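Local coordinates for CalU16 (Micromonospora echinospora, PDB 4FPW), which probably confers self-sacrifice resistance to the enediyne antibiotic made by its own organism, as a small helix-grip protein of the AHA1 family, at residues Gly90-Glu95 / His113-Glu118. Sequence-based numbering, arbitrary orientation.
Sequences GKPDSE and HATTSE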
ATOM      1  N   GLY A  90       3.649 -17.963   3.402  1.00 61.49           N
ATOM      2  CA  GLY A  90       2.580 -18.709   4.070  1.00 60.28           C
ATOM      3  C   GLY A  90       1.188 -18.194   3.737  1.00 58.59           C
ATOM      4  O   GLY A  90       0.213 -18.630   4.345  1.00 56.80           O
ATOM      5  N   LYS A  91       1.098 -17.298   2.746  1.00 56.87           N
ATOM      6  CA  LYS A  91      -0.068 -16.455   2.548  1.00 54.78           C
ATOM      7  C   LYS A  91      -0.798 -16.727   1.238  1.00 53.03           C
ATOM      8  O   LYS A  91      -0.174 -17.142   0.273  1.00 51.00           O
ATOM      9  CB  LYS A  91       0.364 -14.985   2.557  1.00 54.24           C
ATOM     10  CG  LYS A  91       0.946 -14.496   3.876  1.00 55.16           C
ATOM     11  CD  LYS A  91      -0.126 -14.454   4.954  1.00 55.01           C
ATOM     12  CE  LYS A  91       0.333 -13.740   6.218  1.00 54.71           C
ATOM     13  NZ  LYS A  91      -0.808 -13.567   7.179  1.00 54.52           N
ATOM     14  N   PRO A  92      -2.126 -16.462   1.205  1.00 52.04           N
ATOM     15  CA  PRO A  92      -2.855 -16.447  -0.055  1.00 51.06           C
ATOM     16  C   PRO A  92      -2.411 -15.244  -0.831  1.00 47.86           C
ATOM     17  O   PRO A  92      -1.789 -14.369  -0.259  1.00 46.53           O
ATOM     18  CB  PRO A  92      -4.316 -16.308   0.363  1.00 51.62           C
ATOM     19  CG  PRO A  92      -4.274 -15.674   1.707  1.00 52.21           C
ATOM     20  CD  PRO A  92      -3.005 -16.151   2.349  1.00 52.75           C
ATOM     21  N   ASP A  93      -2.692 -15.230  -2.127  1.00 47.75           N
ATOM     22  CA  ASP A  93      -2.224 -14.162  -2.988  1.00 47.16           C
ATOM     23  C   ASP A  93      -3.153 -12.989  -2.772  1.00 46.82           C
ATOM     24  O   ASP A  93      -4.333 -13.156  -2.463  1.00 47.86           O
ATOM     25  CB  ASP A  93      -2.155 -14.596  -4.468  1.00 47.39           C
ATOM     26  CG  ASP A  93      -0.890 -15.420  -4.793  1.00 48.82           C
ATOM     27  OD1 ASP A  93      -0.282 -15.989  -3.859  1.00 47.81           O
ATOM     28  OD2 ASP A  93      -0.492 -15.487  -5.985  1.00 48.35           O
ATOM     29  N   SER A  94      -2.588 -11.802  -2.905  1.00 46.86           N
ATOM     30  CA  SER A  94      -3.261 -10.551  -2.587  1.00 44.89           C
ATOM     31  C   SER A  94      -3.135  -9.621  -3.766  1.00 43.21           C
ATOM     32  O   SER A  94      -2.511  -9.959  -4.770  1.00 41.15           O
ATOM     33  CB  SER A  94      -2.593  -9.894  -1.383  1.00 45.00           C
ATOM     34  OG  SER A  94      -2.727 -10.653  -0.194  1.00 46.15           O
ATOM     35  N   GLU A  95      -3.713  -8.435  -3.633  1.00 43.53           N
ATOM     36  CA  GLU A  95      -3.634  -7.419  -4.679  1.00 42.84           C
ATOM     37  C   GLU A  95      -3.580  -6.090  -3.977  1.00 43.32           C
ATOM     38  O   GLU A  95      -4.267  -5.886  -2.980  1.00 42.23           O
ATOM     39  CB  GLU A  95      -4.879  -7.508  -5.540  1.00 43.94           C
ATOM     40  CG  GLU A  95      -4.786  -7.020  -6.971  1.00 44.56           C
ATOM     41  CD  GLU A  95      -5.974  -7.533  -7.776  1.00 46.06           C
ATOM     42  OE1 GLU A  95      -6.055  -8.770  -7.960  1.00 46.97           O
ATOM     43  OE2 GLU A  95      -6.839  -6.723  -8.197  1.00 44.60           O
ATOM     44  N   HIS A 113      -5.172  -2.575  -0.286  1.00 44.08           N
ATOM     45  CA  HIS A 113      -4.657  -3.923  -0.341  1.00 43.48           C
ATOM     46  C   HIS A 113      -5.832  -4.835  -0.046  1.00 43.72           C
ATOM     47  O   HIS A 113      -6.457  -4.737   1.014  1.00 42.14           O
ATOM     48  CB  HIS A 113      -3.577  -4.100   0.716  1.00 43.98           C
ATOM     49  CG  HIS A 113      -2.750  -5.341   0.557  1.00 45.73           C
ATOM     50  ND1 HIS A 113      -1.412  -5.376   0.880  1.00 46.79           N
ATOM     51  CD2 HIS A 113      -3.060  -6.586   0.127  1.00 44.58           C
ATOM     52  CE1 HIS A 113      -0.935  -6.586   0.675  1.00 45.04           C
ATOM     53  NE2 HIS A 113      -1.912  -7.336   0.212  1.00 44.81           N
ATOM     54  N   ALA A 114      -6.143  -5.700  -1.008  1.00 45.86           N
ATOM     55  CA  ALA A 114      -7.237  -6.643  -0.899  1.00 46.18           C
ATOM     56  C   ALA A 114      -6.664  -8.034  -0.704  1.00 46.91           C
ATOM     57  O   ALA A 114      -5.656  -8.389  -1.326  1.00 47.54           O
ATOM     58  CB  ALA A 114      -8.092  -6.599  -2.155  1.00 46.89           C
ATOM     59  N   THR A 115      -7.328  -8.811   0.151  1.00 46.47           N
ATOM     60  CA  THR A 115      -6.921 -10.165   0.480  1.00 45.49           C
ATOM     61  C   THR A 115      -8.077 -10.932   1.096  1.00 46.03           C
ATOM     62  O   THR A 115      -8.844 -10.376   1.882  1.00 47.00           O
ATOM     63  CB  THR A 115      -5.792 -10.188   1.505  1.00 45.22           C
ATOM     64  OG1 THR A 115      -5.700 -11.508   2.060  1.00 46.20           O
ATOM     65  CG2 THR A 115      -6.048  -9.183   2.641  1.00 45.01           C
ATOM     66  N   THR A 116      -8.167 -12.213   0.759  1.00 45.39           N
ATOM     67  CA  THR A 116      -9.244 -13.092   1.201  1.00 45.78           C
ATOM     68  C   THR A 116      -9.006 -13.572   2.631  1.00 46.38           C
ATOM     69  O   THR A 116      -9.876 -14.197   3.228  1.00 47.94           O
ATOM     70  CB  THR A 116      -9.318 -14.357   0.309  1.00 47.39           C
ATOM     71  OG1 THR A 116      -8.077 -15.067   0.400  1.00 47.00           O
ATOM     72  CG2 THR A 116      -9.573 -14.009  -1.166  1.00 46.83           C
ATOM     73  N   SER A 117      -7.821 -13.296   3.172  1.00 45.99           N
ATOM     74  CA  SER A 117      -7.482 -13.669   4.538  1.00 47.76           C
ATOM     75  C   SER A 117      -7.841 -12.583   5.570  1.00 49.19           C
ATOM     76  O   SER A 117      -7.217 -11.506   5.608  1.00 48.78           O
ATOM     77  CB  SER A 117      -5.994 -13.959   4.611  1.00 48.61           C
ATOM     78  OG  SER A 117      -5.639 -14.453   5.888  1.00 50.16           O
ATOM     79  N   GLU A 118      -8.835 -12.872   6.412  1.00 49.95           N
ATOM     80  CA  GLU A 118      -9.226 -11.950   7.484  1.00 51.61           C
ATOM     81  C   GLU A 118      -8.061 -11.548   8.388  1.00 51.55           C
ATOM     82  O   GLU A 118      -7.946 -10.394   8.770  1.00 53.48           O
ATOM     83  CB  GLU A 118     -10.317 -12.549   8.357  1.00 54.01           C
ATOM     84  CG  GLU A 118     -10.800 -11.589   9.440  1.00 54.68           C
ATOM     85  CD  GLU A 118     -12.181 -11.932   9.938  1.00 55.08           C
ATOM     86  OE1 GLU A 118     -13.107 -11.115   9.754  1.00 54.47           O
ATOM     87  OE2 GLU A 118     -12.343 -13.037  10.490  1.00 58.72           O
TER
HETATM   88  O   HOH W   1      -6.359 -13.085  -1.018  1.00 36.62           O
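Glu95 and Ala114 form an antiparallel hydrogen-bonded pair near the start of strand 94-103 and the end of strand 106-115. Glu95 N donates to Ala114 O at 3.0 Å, and Ala114 N donates to Glu95 O at 2.7 Å. Glu95 O also takes a CA-H contact from His113 CA at 3.3 Å. Beyond this pair the chains part, and a water bridges the gap: it donates to Asp93 O and accepts from Thr116 N, joining the two backbones where no direct bond between them forms. Among side chains, Ser94 CB meets the imidazole of His113 at its edge, in the ring plane, 3.1 Å from NE2. His113 CG stands anti to the backbone N (chi1 -167°), and the NE2 edge of the ring reaches Ser94. Ser94 OG lies between the imidazole and Thr115, 3.5 Å from Thr115 CB. Farther out, Pro92 lays CG against Ser117 CB at 3.8 Å, and its CB lies 4.0 Å from Thr116 OG1. An ST turn bends the chain here: Thr115 OG1 accepts from Ser117 N at 3.0 Å, and Ser117 is the N-cap of helix 118-138. His113 ND1 hydrogen-bonds Trp128 NE1 of that helix, and Trp86 meets the imidazole edge-to-face; together they probably hold the ring between helix and sheet. Glu95, on the same face as Ala114, forms a salt bridge with Arg13. The contact lies at the open end of hairpin 94-103/106-115, between strands 81-86 and 20-29, where the Bet v 1-like sheet hands the chain to its long helix.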